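Local structure of uncharacterized protein (Bombyx mori, 5AZ0) at residues A[3-7]-A[63-67]; A[55-59]-A[80-84]; A[109-115]-A[155-160]. The protein is an aldo-keto reductase (AKR2E5) that probably reduces aldehyde and ketone substrates to alcohols with a nicotinamide cofactor. All blocks are in the same frame, centred on the assembly; numbering follows the deposited sequence. Where two conformers were deposited one is given.

Interaction 1: residues A[3-7]-A[63-67]; sequences KVNVP and DIGYR. With ACT (acetate ion), chain H.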
loop_
_atom_site.group_PDB
_atom_site.type_symbol
_atom_site.label_atom_id
_atom_site.label_comp_id
_atom_site.label_asym_id
_atom_site.label_seq_id
_atom_site.Cartn_x
_atom_site.Cartn_y
_atom_site.Cartn_z
ATOM N N LYS A 3 13.555 15.743 11.780
ATOM C CA LYS A 3 12.266 16.380 12.241
ATOM C C LYS A 3 11.155 15.366 12.700
ATOM O O LYS A 3 10.725 15.407 13.862
ATOM C CB LYS A 3 11.731 17.334 11.177
ATOM C CG LYS A 3 10.565 18.193 11.654
ATOM C CD LYS A 3 10.596 19.593 11.025
ATOM C CE LYS A 3 9.883 20.656 11.872
ATOM N NZ LYS A 3 8.462 20.849 11.473
ATOM N N VAL A 4 10.694 14.468 11.816
ATOM C CA VAL A 4 9.878 13.305 12.249
ATOM C C VAL A 4 10.710 12.049 12.368
ATOM O O VAL A 4 11.652 11.851 11.638
ATOM C CB VAL A 4 8.685 13.039 11.360
ATOM C CG1 VAL A 4 7.819 14.270 11.271
ATOM C CG2 VAL A 4 9.066 12.559 9.965
ATOM N N ASN A 5 10.372 11.192 13.304
ATOM C CA ASN A 5 11.120 9.987 13.492
ATOM C C ASN A 5 10.207 8.734 13.285
ATOM O O ASN A 5 9.493 8.311 14.185
ATOM C CB ASN A 5 11.754 10.007 14.861
ATOM C CG ASN A 5 12.737 8.869 15.043
ATOM O OD1 ASN A 5 13.236 8.299 14.070
ATOM N ND2 ASN A 5 13.014 8.520 16.288
ATOM N N VAL A 6 10.245 8.155 12.081
ATOM C CA VAL A 6 9.426 7.007 11.760
ATOM C C VAL A 6 10.073 5.704 12.218
ATOM O O VAL A 6 11.093 5.319 11.765
ATOM C CB VAL A 6 9.084 6.988 10.279
ATOM C CG1 VAL A 6 8.112 5.849 9.975
ATOM C CG2 VAL A 6 8.404 8.289 9.865
ATOM N N PRO A 7 9.473 5.009 13.167
ATOM C CA PRO A 7 10.046 3.697 13.460
ATOM C C PRO A 7 9.819 2.627 12.314
ATOM O O PRO A 7 8.979 2.814 11.426
ATOM C CB PRO A 7 9.274 3.262 14.719
ATOM C CG PRO A 7 7.965 3.917 14.558
ATOM C CD PRO A 7 8.212 5.247 13.890
ATOM N N ASP A 63 12.644 15.540 3.159
ATOM C CA ASP A 63 13.361 16.557 3.997
ATOM C C ASP A 63 12.991 16.371 5.415
ATOM O O ASP A 63 13.881 16.337 6.244
ATOM C CB ASP A 63 13.019 18.021 3.621
ATOM C CG ASP A 63 13.517 18.417 2.233
ATOM O OD1 ASP A 63 14.541 17.893 1.801
ATOM O OD2 ASP A 63 12.870 19.197 1.540
ATOM N N ILE A 64 11.693 16.191 5.734
ATOM C CA ILE A 64 11.394 16.014 7.208
ATOM C C ILE A 64 11.699 14.662 7.819
ATOM O O ILE A 64 11.709 14.557 9.060
ATOM C CB ILE A 64 9.963 16.432 7.626
ATOM C CG1 ILE A 64 8.877 15.517 7.034
ATOM C CG2 ILE A 64 9.707 17.881 7.185
ATOM C CD1 ILE A 64 7.458 15.848 7.493
ATOM N N GLY A 65 11.932 13.627 6.985
ATOM C CA GLY A 65 12.324 12.290 7.498
ATOM C C GLY A 65 11.547 11.039 7.005
ATOM O O GLY A 65 11.751 9.978 7.506
ATOM N N TYR A 66 10.694 11.163 6.017
ATOM C CA TYR A 66 10.076 9.985 5.406
ATOM C C TYR A 66 11.169 9.311 4.540
ATOM O O TYR A 66 11.962 9.974 3.836
ATOM C CB TYR A 66 8.941 10.363 4.512
ATOM C CG TYR A 66 7.606 10.701 5.139
ATOM C CD1 TYR A 66 7.415 11.830 5.968
ATOM C CD2 TYR A 66 6.467 9.943 4.802
ATOM C CE1 TYR A 66 6.107 12.182 6.412
ATOM C CE2 TYR A 66 5.230 10.255 5.273
ATOM C CZ TYR A 66 5.017 11.382 6.065
ATOM O OH TYR A 66 3.681 11.595 6.469
ATOM N N ARG A 67 11.222 8.008 4.650
ATOM C CA ARG A 67 12.087 7.149 3.840
ATOM C C ARG A 67 11.384 6.107 2.969
ATOM O O ARG A 67 11.982 5.635 1.978
ATOM C CB ARG A 67 13.019 6.470 4.773
ATOM C CG ARG A 67 13.918 7.430 5.581
ATOM C CD ARG A 67 14.853 8.257 4.675
ATOM N NE ARG A 67 15.652 9.242 5.431
ATOM C CZ ARG A 67 15.373 10.545 5.506
ATOM N NH1 ARG A 67 14.331 11.107 4.881
ATOM N NH2 ARG A 67 16.193 11.316 6.198
HETATM C C ACT H . 18.690 8.725 7.285
HETATM O O ACT H . 17.674 7.987 7.031
HETATM O OXT ACT H . 18.767 9.941 6.963
HETATM C CH3 ACT H . 19.883 8.150 7.994
HETATM O O HOH W 1 12.010 8.930 9.879
#
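Val-4 lies across Ile-64 with both of its methyl branches engaged: CG1 comes 4.1 Å from Ile-64 CD1, and CG2 reaches over the peptide that follows the helix. With chi1 at -56°, Val-4 CG2 stands between the backbone N and the carbonyl carbon of its own residue, and comes within 3.4 Å of Ile-64 O. The same methyl group approaches Gly-65 CA and one corner of the Tyr-66 ring, which it meets obliquely. Leu-285 of helix 281-287 covers both Val-4 and Ile-64.

The polar part of the contact centres on Ile-64 O. Val-4 N donates to Ile-64 O at 2.9 Å with an N-H...O angle of 166°, whereas the bond from Lys-3 N to the same oxygen, at 3.5 Å, is weak. Helix 51-64 finishes here in a Schellman motif with Gly-65 as the C-prime residue, its phi at 129° and its N bonded back to Ile-62 O. A side chain on Gly-65 would run into Val-4 O. The next step of the interface is solvent-mediated: a water donates to Gly-65 O at 2.6 Å and accepts from Val-6 N at 2.9 Å.

Beyond the turn, Arg-67 meets an acetate, probably from the crystallisation liquor, edge to edge. Arg-67 NE donates to acetate O at 2.9 Å and Arg-67 NH2 to acetate OXT at 3.0 Å, while NH1 holds Tyr-66 O and Ile-62 O. Tyr-66 OH bonds to Val-284 O.

Segment 3-7 leads into the strand pair 8-10 and 16-18, an N-terminal hairpin of the kind that closes the bottom of the barrel in aldo-keto reductases. The chain entering that hairpin thus supplies an N-H to a carbonyl at the last turn of helix 51-64, and adds one water and apolar contacts, chiefly those of Val-4.

Interaction 2: residues A[55-59]-A[80-84]; sequences LDALS and EIGQV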
loop_
_atom_site.group_PDB
_atom_site.type_symbol
_atom_site.label_atom_id
_atom_site.label_comp_id
_atom_site.label_asym_id
_atom_site.label_seq_id
_atom_site.Cartn_x
_atom_site.Cartn_y
_atom_site.Cartn_z
ATOM N N LEU A 55 4.754 15.594 -6.008
ATOM C CA LEU A 55 6.225 15.573 -6.078
ATOM C C LEU A 55 6.867 16.532 -5.136
ATOM O O LEU A 55 7.837 16.222 -4.469
ATOM C CB LEU A 55 6.673 15.906 -7.489
ATOM C CG LEU A 55 6.179 14.942 -8.538
ATOM C CD1 LEU A 55 6.693 15.415 -9.915
ATOM C CD2 LEU A 55 6.575 13.521 -8.193
ATOM N N ASP A 56 6.326 17.738 -5.096
ATOM C CA ASP A 56 6.748 18.749 -4.121
ATOM C C ASP A 56 6.482 18.273 -2.688
ATOM O O ASP A 56 7.374 18.358 -1.849
ATOM C CB ASP A 56 6.054 20.097 -4.467
ATOM C CG ASP A 56 6.500 21.240 -3.603
ATOM O OD1 ASP A 56 7.719 21.384 -3.328
ATOM O OD2 ASP A 56 5.582 21.960 -3.143
ATOM N N ALA A 57 5.306 17.686 -2.399
ATOM C CA ALA A 57 5.095 17.142 -1.003
ATOM C C ALA A 57 5.999 15.912 -0.712
ATOM O O ALA A 57 6.495 15.731 0.417
ATOM C CB ALA A 57 3.617 16.876 -0.745
ATOM N N LEU A 58 6.381 15.175 -1.776
ATOM C CA LEU A 58 7.414 14.087 -1.608
ATOM C C LEU A 58 8.772 14.603 -1.184
ATOM O O LEU A 58 9.443 14.078 -0.222
ATOM C CB LEU A 58 7.508 13.188 -2.860
ATOM C CG LEU A 58 8.561 12.053 -2.887
ATOM C CD1 LEU A 58 8.505 11.136 -1.678
ATOM C CD2 LEU A 58 8.343 11.279 -4.166
ATOM N N SER A 59 9.181 15.688 -1.843
ATOM C CA SER A 59 10.476 16.291 -1.534
ATOM C C SER A 59 10.486 16.759 -0.124
ATOM O O SER A 59 11.422 16.502 0.669
ATOM C CB SER A 59 10.773 17.497 -2.528
ATOM O OG SER A 59 11.984 18.134 -2.117
ATOM N N GLU A 80 8.621 10.228 -12.647
ATOM C CA GLU A 80 8.704 11.449 -11.840
ATOM C C GLU A 80 9.169 11.179 -10.410
ATOM O O GLU A 80 9.897 11.993 -9.808
ATOM C CB GLU A 80 7.358 12.164 -11.801
ATOM C CG GLU A 80 6.847 12.702 -13.143
ATOM C CD GLU A 80 5.972 11.715 -13.957
ATOM O OE1 GLU A 80 6.154 10.461 -13.963
ATOM O OE2 GLU A 80 5.077 12.208 -14.644
ATOM N N ILE A 81 8.735 10.049 -9.815
ATOM C CA ILE A 81 9.188 9.732 -8.453
ATOM C C ILE A 81 10.702 9.490 -8.532
ATOM O O ILE A 81 11.452 9.831 -7.641
ATOM C CB ILE A 81 8.488 8.434 -7.866
ATOM C CG1 ILE A 81 6.969 8.587 -7.776
ATOM C CG2 ILE A 81 9.135 8.014 -6.555
ATOM C CD1 ILE A 81 6.503 9.734 -6.900
ATOM N N GLY A 82 11.160 8.800 -9.550
ATOM C CA GLY A 82 12.612 8.545 -9.616
ATOM C C GLY A 82 13.493 9.777 -9.755
ATOM O O GLY A 82 14.619 9.795 -9.250
ATOM N N GLN A 83 12.990 10.767 -10.490
ATOM C CA GLN A 83 13.649 12.102 -10.595
ATOM C C GLN A 83 13.737 12.751 -9.204
ATOM O O GLN A 83 14.800 13.167 -8.774
ATOM C CB GLN A 83 12.852 12.964 -11.548
ATOM C CG GLN A 83 13.550 14.132 -12.230
ATOM C CD GLN A 83 12.745 14.522 -13.474
ATOM O OE1 GLN A 83 12.655 13.746 -14.446
ATOM N NE2 GLN A 83 12.085 15.683 -13.421
ATOM N N VAL A 84 12.634 12.741 -8.443
ATOM C CA VAL A 84 12.641 13.325 -7.099
ATOM C C VAL A 84 13.648 12.615 -6.235
ATOM O O VAL A 84 14.437 13.282 -5.559
ATOM C CB VAL A 84 11.248 13.350 -6.424
ATOM C CG1 VAL A 84 11.303 13.825 -4.988
ATOM C CG2 VAL A 84 10.260 14.217 -7.212
#
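Leu-55 and Leu-58 meet Glu-80, Ile-81 and Val-84 through apolar packing. Leu-55 CD2 lies 3.9 Å from Val-84 CG2 and 4.0 Å from Ile-81 CD1, and both methyl groups of Leu-55 approach Glu-80 CB, CD1 to 3.8 Å. One turn on, Leu-58 CD2 meets Ile-81 CD1 at 3.6 Å, the two side chains crossing at about a right angle. Val-84 divides its methyl groups between the two leucines: with chi1 at 174°, CG1 is anti to the backbone N and comes 3.9 Å from Leu-58 CG, and CG2 is left to face Leu-55.

The backbones stay well apart. The axes of the two short segments approach to 10.2 Å, with an angle of 32° between their N-to-C directions, so the helices run roughly parallel, as expected of successive helices on the outside of a TIM barrel. They flank strand 68-70 in the chain, and Leu-58 and Ile-81 both also touch Ile-69 on that strand.

Polar groups bond to residues outside the two segments: Ser-59 OG to Lys-88 NZ, farther along helix 78-90, and Asp-56 in a salt bridge with Lys-281. With aliphatic carbon contacts making up nearly all of the contact and no hydrogen bond across it, the fit depends on shape and burial.

Interaction 3: residues A[109-115]-A[155-160]; sequences YHRAADV and ETWRGF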
loop_
_atom_site.group_PDB
_atom_site.type_symbol
_atom_site.label_atom_id
_atom_site.label_comp_id
_atom_site.label_asym_id
_atom_site.label_seq_id
_atom_site.Cartn_x
_atom_site.Cartn_y
_atom_site.Cartn_z
ATOM N N TYR A 109 0.828 -8.943 -16.248
ATOM C CA TYR A 109 2.218 -9.462 -16.258
ATOM C C TYR A 109 2.311 -10.635 -15.284
ATOM O O TYR A 109 3.187 -10.664 -14.386
ATOM C CB TYR A 109 3.181 -8.240 -15.926
ATOM C CG TYR A 109 3.394 -7.323 -17.097
ATOM C CD1 TYR A 109 4.196 -7.709 -18.139
ATOM C CD2 TYR A 109 2.776 -6.094 -17.213
ATOM C CE1 TYR A 109 4.355 -6.932 -19.268
ATOM C CE2 TYR A 109 2.973 -5.268 -18.362
ATOM C CZ TYR A 109 3.740 -5.703 -19.368
ATOM O OH TYR A 109 3.981 -4.935 -20.495
ATOM N N HIS A 110 1.382 -11.609 -15.376
ATOM C CA HIS A 110 1.314 -12.706 -14.338
ATOM C C HIS A 110 1.940 -13.939 -14.762
ATOM O O HIS A 110 2.124 -14.881 -13.948
ATOM C CB HIS A 110 -0.086 -12.981 -13.814
ATOM C CG HIS A 110 -0.517 -12.070 -12.723
ATOM N ND1 HIS A 110 -1.205 -12.531 -11.643
ATOM C CD2 HIS A 110 -0.363 -10.734 -12.533
ATOM C CE1 HIS A 110 -1.454 -11.533 -10.809
ATOM N NE2 HIS A 110 -0.995 -10.411 -11.347
ATOM N N ARG A 111 2.382 -14.004 -15.991
ATOM C CA ARG A 111 3.257 -15.166 -16.294
ATOM C C ARG A 111 4.592 -14.986 -15.567
ATOM O O ARG A 111 5.072 -13.855 -15.480
ATOM C CB ARG A 111 3.524 -15.279 -17.794
ATOM C CG ARG A 111 2.295 -15.612 -18.669
ATOM C CD ARG A 111 2.553 -15.246 -20.134
ATOM N NE ARG A 111 1.307 -15.325 -20.904
ATOM C CZ ARG A 111 0.371 -14.391 -20.951
ATOM N NH1 ARG A 111 0.473 -13.260 -20.301
ATOM N NH2 ARG A 111 -0.708 -14.587 -21.657
ATOM N N ALA A 112 5.218 -16.090 -15.165
ATOM C CA ALA A 112 6.456 -16.076 -14.455
ATOM C C ALA A 112 7.506 -15.189 -15.122
ATOM O O ALA A 112 8.010 -14.285 -14.502
ATOM C CB ALA A 112 7.005 -17.477 -14.264
ATOM N N ALA A 113 7.738 -15.386 -16.418
ATOM C CA ALA A 113 8.727 -14.586 -17.146
ATOM C C ALA A 113 8.333 -13.149 -17.273
ATOM O O ALA A 113 9.203 -12.312 -17.456
ATOM C CB ALA A 113 8.963 -15.172 -18.527
ATOM N N ASP A 114 7.052 -12.808 -17.151
ATOM C CA ASP A 114 6.747 -11.420 -17.261
ATOM C C ASP A 114 7.053 -10.560 -16.075
ATOM O O ASP A 114 7.055 -9.321 -16.205
ATOM C CB ASP A 114 5.335 -11.205 -17.730
ATOM C CG ASP A 114 5.212 -11.496 -19.273
ATOM O OD1 ASP A 114 5.916 -10.890 -20.189
ATOM O OD2 ASP A 114 4.542 -12.464 -19.494
ATOM N N VAL A 115 7.237 -11.176 -14.916
ATOM C CA VAL A 115 7.477 -10.374 -13.694
ATOM C C VAL A 115 8.818 -9.622 -13.902
ATOM O O VAL A 115 8.881 -8.468 -13.670
ATOM C CB VAL A 115 7.591 -11.301 -12.488
ATOM C CG1 VAL A 115 7.893 -10.518 -11.225
ATOM C CG2 VAL A 115 6.244 -12.050 -12.279
ATOM N N GLU A 155 2.104 -19.497 -10.067
ATOM C CA GLU A 155 3.020 -19.395 -11.234
ATOM C C GLU A 155 3.597 -18.007 -11.168
ATOM O O GLU A 155 4.767 -17.857 -11.309
ATOM C CB GLU A 155 2.447 -19.589 -12.684
ATOM C CG GLU A 155 3.585 -19.458 -13.761
ATOM C CD GLU A 155 3.196 -19.316 -15.244
ATOM O OE1 GLU A 155 2.146 -19.906 -15.577
ATOM O OE2 GLU A 155 3.972 -18.675 -16.057
ATOM N N THR A 156 2.776 -16.997 -10.954
ATOM C CA THR A 156 3.314 -15.650 -10.891
ATOM C C THR A 156 4.445 -15.513 -9.841
ATOM O O THR A 156 5.477 -14.917 -10.110
ATOM C CB THR A 156 2.231 -14.648 -10.609
ATOM O OG1 THR A 156 1.123 -14.942 -11.463
ATOM C CG2 THR A 156 2.746 -13.227 -10.822
ATOM N N TRP A 157 4.264 -16.190 -8.722
ATOM C CA TRP A 157 5.132 -16.108 -7.593
ATOM C C TRP A 157 6.457 -16.687 -7.899
ATOM O O TRP A 157 7.451 -16.129 -7.459
ATOM C CB TRP A 157 4.472 -16.753 -6.362
ATOM C CG TRP A 157 5.259 -16.444 -5.093
ATOM C CD1 TRP A 157 6.034 -17.278 -4.397
ATOM C CD2 TRP A 157 5.340 -15.185 -4.457
ATOM N NE1 TRP A 157 6.588 -16.621 -3.304
ATOM C CE2 TRP A 157 6.158 -15.338 -3.309
ATOM C CE3 TRP A 157 4.796 -13.926 -4.735
ATOM C CZ2 TRP A 157 6.491 -14.266 -2.467
ATOM C CZ3 TRP A 157 5.070 -12.866 -3.858
ATOM C CH2 TRP A 157 5.922 -13.041 -2.766
ATOM N N ARG A 158 6.518 -17.702 -8.760
ATOM C CA ARG A 158 7.828 -18.183 -9.197
ATOM C C ARG A 158 8.660 -17.072 -9.871
ATOM O O ARG A 158 9.855 -17.027 -9.724
ATOM C CB ARG A 158 7.780 -19.376 -10.184
ATOM C CG ARG A 158 7.216 -20.689 -9.610
ATOM C CD ARG A 158 7.284 -21.970 -10.538
ATOM N NE ARG A 158 5.961 -22.389 -11.074
ATOM C CZ ARG A 158 4.912 -22.881 -10.349
ATOM N NH1 ARG A 158 4.962 -23.070 -9.023
ATOM N NH2 ARG A 158 3.758 -23.184 -10.967
ATOM N N GLY A 159 8.017 -16.243 -10.658
ATOM C CA GLY A 159 8.659 -15.094 -11.273
ATOM C C GLY A 159 9.098 -14.112 -10.197
ATOM O O GLY A 159 10.175 -13.550 -10.327
ATOM N N PHE A 160 8.294 -13.888 -9.144
ATOM C CA PHE A 160 8.758 -12.985 -8.023
ATOM C C PHE A 160 9.997 -13.587 -7.363
ATOM O O PHE A 160 10.970 -12.890 -7.137
ATOM C CB PHE A 160 7.659 -12.722 -6.985
ATOM C CG PHE A 160 6.724 -11.646 -7.387
ATOM C CD1 PHE A 160 5.836 -11.832 -8.418
ATOM C CD2 PHE A 160 6.778 -10.426 -6.776
ATOM C CE1 PHE A 160 5.004 -10.818 -8.835
ATOM C CE2 PHE A 160 5.960 -9.424 -7.166
ATOM C CZ PHE A 160 5.102 -9.604 -8.230
#
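Two neighbouring helices of the barrel's outer layer, 112-126 and 153-165, meet where the first emerges from its loop, and Thr-156 grips that loop at His-110. Thr-156 OG1 donates to His-110 O at 2.7 Å, arriving in the carbonyl plane on a lone pair, with a C=O...O angle of 124°. The methyl group of the same residue works separately: chi1 of -46° puts OG1 beside the backbone N and leaves Thr-156 CG2 anti to it, 4.2 Å from the centroid of the His-110 ring, a CH-pi contact over one face. With an alanine in its place, His-110 O would probably lose this donor and the imidazole the methyl group over its face, giving the loop more play.

Glu-155 reaches out on an extended chain to Ala-112 N, which donates to OE2 at 3.0 Å with an N-H...O angle of 172°. The carboxylate oxygen is met on its anti side, well out of the carboxylate plane. Glu-155 was modelled in two conformers, which leaves this bond in some doubt. Nearby, Arg-111 pairs with Glu-149.

In the alternating strand-helix order of this TIM barrel, strand 133-136 separates the two helices, and its Met-136 touches His-110, Thr-156 and Phe-160. Glycine allows the closest backbone approach: Gly-159 CA lies 4.0 Å from Ala-112 CA and makes a CA-H...O contact of 3.4 Å with Ala-112 O. A CB on Gly-159 would collide with both that oxygen and Val-115 CG2.

Val-115 covers the inner flank, where its CG1 lies over one face of the Phe-160 ring, 3.7 Å above the plane and offset toward the rim. Val-115 CG2 rests 3.7 Å from Thr-156 O, an oxygen that lies in plane at the edge of the Phe-160 ring.

Interactions 1 and 2 share helix 51-64, their centres 16 Å apart. Interaction 2 packs the middle of that helix against its neighbour 78-90, and interaction 1 finishes its C-terminal end with the N-terminal tail. Interaction 3 joins another pair of barrel helices, its centre 34 Å from that of interaction 1, on the opposite side of the chain's centre. All three are partly buried; interaction 2 has no exposed touching residue, interactions 1 and 3 one each. Interaction 2 is almost wholly aliphatic, with no hydrogen bond across it. Where a loop takes part, in interactions 1 and 3, hydrogen bonds involving backbone atoms join the methyl packing, and glycine admits close approach; interaction 1 adds a bridging water.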